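Local coordinates for protein dehalogenase-like hydrolase (Ralstonia solanacearum, PDB 3UMB) that probably catalyses the hydrolytic dehalogenation of small (S)-2-haloalkanoic acids to (R)-2-hydroxyalkanoic acids, as a member of the HAD-like hydrolase superfamily, at residues Y12-D17 with F196-L201. Numbering follows the deposited sequence.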
loop_
_atom_site.group_PDB
_atom_site.type_symbol
_atom_site.label_atom_id
_atom_site.label_comp_id
_atom_site.label_asym_id
_atom_site.label_seq_id
_atom_site.Cartn_x
_atom_site.Cartn_y
_atom_site.Cartn_z
ATOM N N TYR A 12 -14.850 5.595 -7.021
ATOM C CA TYR A 12 -14.758 6.408 -5.805
ATOM C C TYR A 12 -13.819 7.607 -5.948
ATOM O O TYR A 12 -12.705 7.464 -6.425
ATOM C CB TYR A 12 -14.292 5.476 -4.688
ATOM C CG TYR A 12 -15.208 4.274 -4.546
ATOM C CD1 TYR A 12 -16.569 4.462 -4.274
ATOM C CD2 TYR A 12 -14.755 2.965 -4.728
ATOM C CE1 TYR A 12 -17.470 3.378 -4.146
ATOM C CE2 TYR A 12 -15.673 1.842 -4.615
ATOM C CZ TYR A 12 -17.040 2.069 -4.309
ATOM O OH TYR A 12 -18.019 1.050 -4.190
ATOM N N GLY A 13 -14.299 8.797 -5.561
ATOM C CA GLY A 13 -13.506 10.034 -5.661
ATOM C C GLY A 13 -13.476 10.605 -7.075
ATOM O O GLY A 13 -13.067 11.761 -7.298
ATOM N N THR A 14 -13.926 9.805 -8.049
ATOM C CA THR A 14 -13.873 10.191 -9.453
ATOM C C THR A 14 -15.320 10.493 -9.878
ATOM O O THR A 14 -15.709 11.640 -10.158
ATOM C CB THR A 14 -13.240 9.034 -10.300
ATOM O OG1 THR A 14 -11.914 8.711 -9.809
ATOM C CG2 THR A 14 -13.212 9.383 -11.767
ATOM N N LEU A 15 -16.124 9.436 -9.877
ATOM C CA LEU A 15 -17.522 9.518 -10.261
ATOM C C LEU A 15 -18.357 9.856 -9.050
ATOM O O LEU A 15 -19.292 10.674 -9.148
ATOM C CB LEU A 15 -17.978 8.185 -10.846
ATOM C CG LEU A 15 -17.373 7.898 -12.213
ATOM C CD1 LEU A 15 -17.778 6.516 -12.657
ATOM C CD2 LEU A 15 -17.786 8.986 -13.219
ATOM N N PHE A 16 -17.995 9.202 -7.941
ATOM C CA PHE A 16 -18.706 9.267 -6.683
ATOM C C PHE A 16 -17.946 10.007 -5.566
ATOM O O PHE A 16 -16.869 9.559 -5.148
ATOM C CB PHE A 16 -18.931 7.858 -6.137
ATOM C CG PHE A 16 -19.445 6.862 -7.132
ATOM C CD1 PHE A 16 -20.324 7.222 -8.142
ATOM C CD2 PHE A 16 -19.074 5.524 -7.013
ATOM C CE1 PHE A 16 -20.792 6.264 -9.037
ATOM C CE2 PHE A 16 -19.549 4.562 -7.887
ATOM C CZ PHE A 16 -20.406 4.930 -8.904
ATOM N N ASP A 17 -18.537 11.077 -5.029
ATOM C CA ASP A 17 -17.975 11.777 -3.854
ATOM C C ASP A 17 -18.137 10.906 -2.593
ATOM O O ASP A 17 -19.278 10.656 -2.138
ATOM C CB ASP A 17 -18.633 13.177 -3.691
ATOM C CG ASP A 17 -17.851 14.133 -2.750
ATOM O OD1 ASP A 17 -17.036 13.660 -1.908
ATOM O OD2 ASP A 17 -18.078 15.375 -2.857
ATOM N N PHE A 196 -5.954 10.287 -17.895
ATOM C CA PHE A 196 -6.196 11.593 -17.362
ATOM C C PHE A 196 -6.375 11.473 -15.846
ATOM O O PHE A 196 -7.164 10.664 -15.380
ATOM C CB PHE A 196 -7.480 12.165 -17.977
ATOM C CG PHE A 196 -7.773 13.575 -17.554
ATOM C CD1 PHE A 196 -7.298 14.657 -18.319
ATOM C CD2 PHE A 196 -8.510 13.833 -16.398
ATOM C CE1 PHE A 196 -7.534 15.964 -17.931
ATOM C CE2 PHE A 196 -8.762 15.175 -16.001
ATOM C CZ PHE A 196 -8.269 16.231 -16.781
ATOM N N TRP A 197 -5.699 12.333 -15.087
ATOM C CA TRP A 197 -5.775 12.318 -13.640
ATOM C C TRP A 197 -6.611 13.489 -13.123
ATOM O O TRP A 197 -6.203 14.652 -13.259
ATOM C CB TRP A 197 -4.344 12.380 -13.073
ATOM C CG TRP A 197 -4.260 12.418 -11.572
ATOM C CD1 TRP A 197 -5.108 11.832 -10.676
ATOM C CD2 TRP A 197 -3.233 13.050 -10.791
ATOM N NE1 TRP A 197 -4.687 12.088 -9.368
ATOM C CE2 TRP A 197 -3.538 12.835 -9.425
ATOM C CE3 TRP A 197 -2.084 13.777 -11.115
ATOM C CZ2 TRP A 197 -2.740 13.314 -8.408
ATOM C CZ3 TRP A 197 -1.305 14.265 -10.086
ATOM C CH2 TRP A 197 -1.628 14.012 -8.758
ATOM N N ILE A 198 -7.745 13.181 -12.498
ATOM C CA ILE A 198 -8.544 14.184 -11.822
ATOM C C ILE A 198 -7.949 14.361 -10.446
ATOM O O ILE A 198 -8.279 13.670 -9.513
ATOM C CB ILE A 198 -10.086 13.868 -11.775
ATOM C CG1 ILE A 198 -10.599 13.520 -13.172
ATOM C CG2 ILE A 198 -10.870 15.113 -11.242
ATOM C CD1 ILE A 198 -12.094 13.311 -13.315
ATOM N N ASN A 199 -7.020 15.297 -10.357
ATOM C CA ASN A 199 -6.324 15.606 -9.136
ATOM C C ASN A 199 -7.136 16.627 -8.309
ATOM O O ASN A 199 -6.856 17.837 -8.316
ATOM C CB ASN A 199 -4.914 16.128 -9.511
ATOM C CG ASN A 199 -4.065 16.446 -8.314
ATOM O OD1 ASN A 199 -4.402 16.072 -7.188
ATOM N ND2 ASN A 199 -2.956 17.164 -8.543
ATOM N N ARG A 200 -8.130 16.118 -7.586
ATOM C CA ARG A 200 -9.093 16.975 -6.882
ATOM C C ARG A 200 -8.513 17.786 -5.714
ATOM O O ARG A 200 -9.002 18.866 -5.403
ATOM C CB ARG A 200 -10.272 16.135 -6.362
ATOM C CG ARG A 200 -11.190 15.687 -7.470
ATOM C CD ARG A 200 -12.469 15.071 -6.917
ATOM N NE ARG A 200 -13.265 14.422 -7.961
ATOM C CZ ARG A 200 -13.915 15.068 -8.927
ATOM N NH1 ARG A 200 -13.855 16.410 -9.008
ATOM N NH2 ARG A 200 -14.621 14.377 -9.835
ATOM N N LEU A 201 -7.499 17.246 -5.045
ATOM C CA LEU A 201 -6.943 17.908 -3.882
ATOM C C LEU A 201 -5.671 18.694 -4.219
ATOM O O LEU A 201 -5.033 19.221 -3.343
ATOM C CB LEU A 201 -6.714 16.878 -2.773
ATOM C CG LEU A 201 -7.906 16.027 -2.264
ATOM C CD1 LEU A 201 -7.492 15.257 -0.971
ATOM C CD2 LEU A 201 -9.177 16.854 -2.021
#
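The guanidinium of Arg200 turns one edge to the backbone carbonyls of Gly13 and Thr14, while CG2 of Ile198 lies over the centre of one of its faces, 3.8 Å above the plane; Arg200 also makes a cation-pi contact with Phe101. Two adjacent N-H groups of the guanidinium act together: NE gives a bond to Gly13 O at 2.7 Å, and NH2 reaches Thr14 O at 3.0 Å. Both acceptors lie close to the guanidinium plane. Thr14 O receives its donor in the carbonyl plane, on a lone pair, whereas the donor to Gly13 O is tilted 22° from that carbonyl's plane. An extended chain from CG to NE carries the group across to the turn, and the paired bonds restrict its rotation. Each carbonyl has a second donor, Ser180 OG for Gly13 and Asn104 ND2 for Thr14; NH1 forms a salt bridge with Glu103. On the Ile198 side of the guanidinium plane, Thr14 CG2 meets Ile198 CD1 loosely at 4.4 Å. The contact thus ties the loop after strand 6-9 of the Rossmann-like HAD core to the loop that follows strand 194-198. Strand 175-179 lies between these two strands in the parallel sheet, its Val178 touching Thr14 and Ile198, while Met219 of helix 219-227 packs on Ile198 and Arg200.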